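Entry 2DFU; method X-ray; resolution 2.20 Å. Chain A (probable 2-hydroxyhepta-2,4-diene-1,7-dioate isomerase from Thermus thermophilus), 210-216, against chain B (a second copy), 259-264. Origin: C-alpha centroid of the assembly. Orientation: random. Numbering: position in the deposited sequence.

Chain A, residues 210-216: LSYISTF
Chain B, residues 259-264: KEERPW

The chain B terminus reaches its partner copy with an aromatic ring: Trp B264, the C-terminal residue, brings its six-membered ring against a chain A helix, yet no hydrogen bond crosses between the stretches, and 177 Å² is buried, both sides summed.

Leu A210 (phi/psi −61/−43) to Ile A213 lie in a helix that begins earlier in the chain, with Ser A214 N donating to Leu A210 O at 3.0 Å. Psi rises to −13° at Ser A214 and stays near that, −15°, at Thr A215, before Phe A216 adopts −141/−19. Thr A215 N reaches Tyr A212 O at 3.1 Å, and Phe A216 N reaches Ile A213 O at 3.2 Å.

Chain B is extended: Glu B260 lies at −90/159, Glu B261 at −98/−167 and Arg B262 at −56/140. Glu B260 points its CA-to-CB bond toward chain A; its rotamers p (56°) and t (175°), chi3 54°, leave Glu B260 OE2 4.5 Å from Thr A215 O, too far for a hydrogen bond. Arg B262 (p, t, m, chi4 −75°) forms a salt bridge within chain B, Arg B262 NH1 to Trp B264 OXT at 3.1 Å. Pro B263 turns the chain at −51/−35. Pro B263 CA lies 6.0 Å from Thr A215 CA, which sets the register.

Thr A215 points its CA-to-CB bond toward chain B. Its p rotamer (chi1 67°) lets Thr A215 OG1 donate to Tyr A212 O at 2.7 Å, while Thr A215 CG2 sits 3.4 Å from Trp B264 CH2 and 4.3 Å from Pro B263 CG. Threonine thus suits its place by pairing a satisfied hydroxyl with a methyl for nonpolar packing. Proline, its ring pucker C-gamma endo, contributes a compact hydrocarbon surface.

Trp B264 starts sideways, but chi1 58° (p) and chi2 65° bring its end nearer. Its long, flat side chain allows Trp B264 CH2 to come within 3.1 Å of Ser A211 OG, a close approach oblique to the ring. Ser A211 is t (chi1 175°); Ser A214 is p (72°), Ser A214 OG donating to Ser A211 O at 2.6 Å and lying at the indole edge, 4.4 Å from Trp B264 CZ3. Both serine OG atoms have hydrogen-bond partners elsewhere in the structure, so neither hydroxyl depends on the ring.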

# COMPACT_ATOMS: atom_id res chain seq x y z
N LEU A 210 -10.99 -11.73 -5.56
CA LEU A 210 -9.58 -12.12 -5.49
C LEU A 210 -9.05 -12.45 -6.87
O LEU A 210 -7.94 -12.06 -7.23
CB LEU A 210 -9.40 -13.33 -4.57
CG LEU A 210 -9.78 -13.15 -3.10
CD1 LEU A 210 -9.64 -14.49 -2.39
CD2 LEU A 210 -8.90 -12.09 -2.44
N SER A 211 -9.85 -13.19 -7.64
CA SER A 211 -9.47 -13.59 -8.99
C SER A 211 -9.25 -12.36 -9.86
O SER A 211 -8.24 -12.24 -10.55
CB SER A 211 -10.57 -14.46 -9.61
OG SER A 211 -10.28 -14.76 -10.96
N TYR A 212 -10.21 -11.44 -9.83
CA TYR A 212 -10.14 -10.22 -10.61
C TYR A 212 -8.86 -9.46 -10.29
O TYR A 212 -8.08 -9.11 -11.18
CB TYR A 212 -11.35 -9.33 -10.32
CG TYR A 212 -11.29 -8.00 -11.05
CD1 TYR A 212 -11.43 -7.94 -12.44
CD2 TYR A 212 -11.05 -6.82 -10.36
CE1 TYR A 212 -11.33 -6.73 -13.12
CE2 TYR A 212 -10.95 -5.61 -11.02
CZ TYR A 212 -11.09 -5.57 -12.40
OH TYR A 212 -10.99 -4.36 -13.05
N ILE A 213 -8.63 -9.20 -9.00
CA ILE A 213 -7.43 -8.49 -8.58
C ILE A 213 -6.17 -9.16 -9.10
O ILE A 213 -5.28 -8.49 -9.61
CB ILE A 213 -7.35 -8.41 -7.03
CG1 ILE A 213 -8.50 -7.56 -6.49
CG2 ILE A 213 -6.01 -7.82 -6.60
CD1 ILE A 213 -8.68 -7.66 -4.98
N SER A 214 -6.11 -10.49 -8.99
CA SER A 214 -4.93 -11.24 -9.42
C SER A 214 -4.60 -11.18 -10.90
O SER A 214 -3.51 -11.59 -11.30
CB SER A 214 -5.06 -12.71 -9.00
OG SER A 214 -6.01 -13.39 -9.79
N THR A 215 -5.52 -10.69 -11.72
CA THR A 215 -5.26 -10.61 -13.15
C THR A 215 -4.27 -9.49 -13.50
O THR A 215 -3.72 -9.47 -14.60
CB THR A 215 -6.56 -10.39 -13.97
OG1 THR A 215 -7.09 -9.09 -13.69
CG2 THR A 215 -7.59 -11.44 -13.65
N PHE A 216 -4.04 -8.57 -12.57
CA PHE A 216 -3.12 -7.47 -12.84
C PHE A 216 -2.27 -7.10 -11.62
O PHE A 216 -1.23 -6.46 -11.76
CB PHE A 216 -3.92 -6.24 -13.29
CG PHE A 216 -4.76 -5.62 -12.21
CD1 PHE A 216 -4.23 -4.62 -11.39
CD2 PHE A 216 -6.07 -6.04 -12.00
CE1 PHE A 216 -5.01 -4.04 -10.37
CE2 PHE A 216 -6.85 -5.47 -10.98
CZ PHE A 216 -6.32 -4.47 -10.17
N LYS B 259 3.65 -7.90 -25.25
CA LYS B 259 2.25 -7.83 -24.87
C LYS B 259 1.82 -9.17 -24.29
O LYS B 259 2.11 -10.22 -24.86
CB LYS B 259 1.39 -7.52 -26.10
CG LYS B 259 -0.11 -7.54 -25.87
CD LYS B 259 -0.62 -6.22 -25.31
CE LYS B 259 -2.14 -6.19 -25.26
NZ LYS B 259 -2.67 -4.85 -24.88
N GLU B 260 1.15 -9.15 -23.15
CA GLU B 260 0.70 -10.40 -22.55
C GLU B 260 -0.68 -10.74 -23.09
O GLU B 260 -1.40 -9.87 -23.57
CB GLU B 260 0.67 -10.30 -21.02
CG GLU B 260 -0.18 -9.17 -20.47
CD GLU B 260 -0.28 -9.20 -18.96
OE1 GLU B 260 0.78 -9.22 -18.29
OE2 GLU B 260 -1.42 -9.19 -18.43
N GLU B 261 -1.04 -12.01 -23.01
CA GLU B 261 -2.34 -12.46 -23.49
C GLU B 261 -3.31 -12.57 -22.31
O GLU B 261 -3.02 -12.07 -21.22
CB GLU B 261 -2.20 -13.81 -24.18
CG GLU B 261 -1.06 -13.86 -25.19
CD GLU B 261 -0.99 -15.19 -25.92
OE1 GLU B 261 -1.91 -15.49 -26.71
OE2 GLU B 261 -0.01 -15.94 -25.71
N ARG B 262 -4.44 -13.22 -22.53
CA ARG B 262 -5.43 -13.41 -21.48
C ARG B 262 -4.76 -14.10 -20.29
O ARG B 262 -3.94 -15.01 -20.47
CB ARG B 262 -6.61 -14.23 -22.00
CG ARG B 262 -6.22 -15.51 -22.73
CD ARG B 262 -7.33 -15.99 -23.67
NE ARG B 262 -8.52 -16.43 -22.95
CZ ARG B 262 -8.61 -17.59 -22.29
NH1 ARG B 262 -7.58 -18.42 -22.27
NH2 ARG B 262 -9.74 -17.91 -21.66
N PRO B 263 -5.10 -13.68 -19.06
CA PRO B 263 -4.55 -14.23 -17.82
C PRO B 263 -4.60 -15.76 -17.67
O PRO B 263 -3.69 -16.37 -17.09
CB PRO B 263 -5.36 -13.52 -16.74
CG PRO B 263 -6.67 -13.25 -17.42
CD PRO B 263 -6.22 -12.77 -18.77
N TRP B 264 -5.65 -16.37 -18.20
CA TRP B 264 -5.82 -17.81 -18.13
C TRP B 264 -6.82 -18.25 -19.20
O TRP B 264 -7.41 -17.34 -19.83
CB TRP B 264 -6.34 -18.22 -16.75
CG TRP B 264 -7.64 -17.56 -16.39
CD1 TRP B 264 -8.84 -17.73 -17.00
CD2 TRP B 264 -7.84 -16.56 -15.38
NE1 TRP B 264 -9.78 -16.90 -16.45
CE2 TRP B 264 -9.20 -16.17 -15.45
CE3 TRP B 264 -7.01 -15.95 -14.44
CZ2 TRP B 264 -9.74 -15.20 -14.61
CZ3 TRP B 264 -7.55 -14.99 -13.60
CH2 TRP B 264 -8.90 -14.62 -13.69
OXT TRP B 264 -7.00 -19.47 -19.39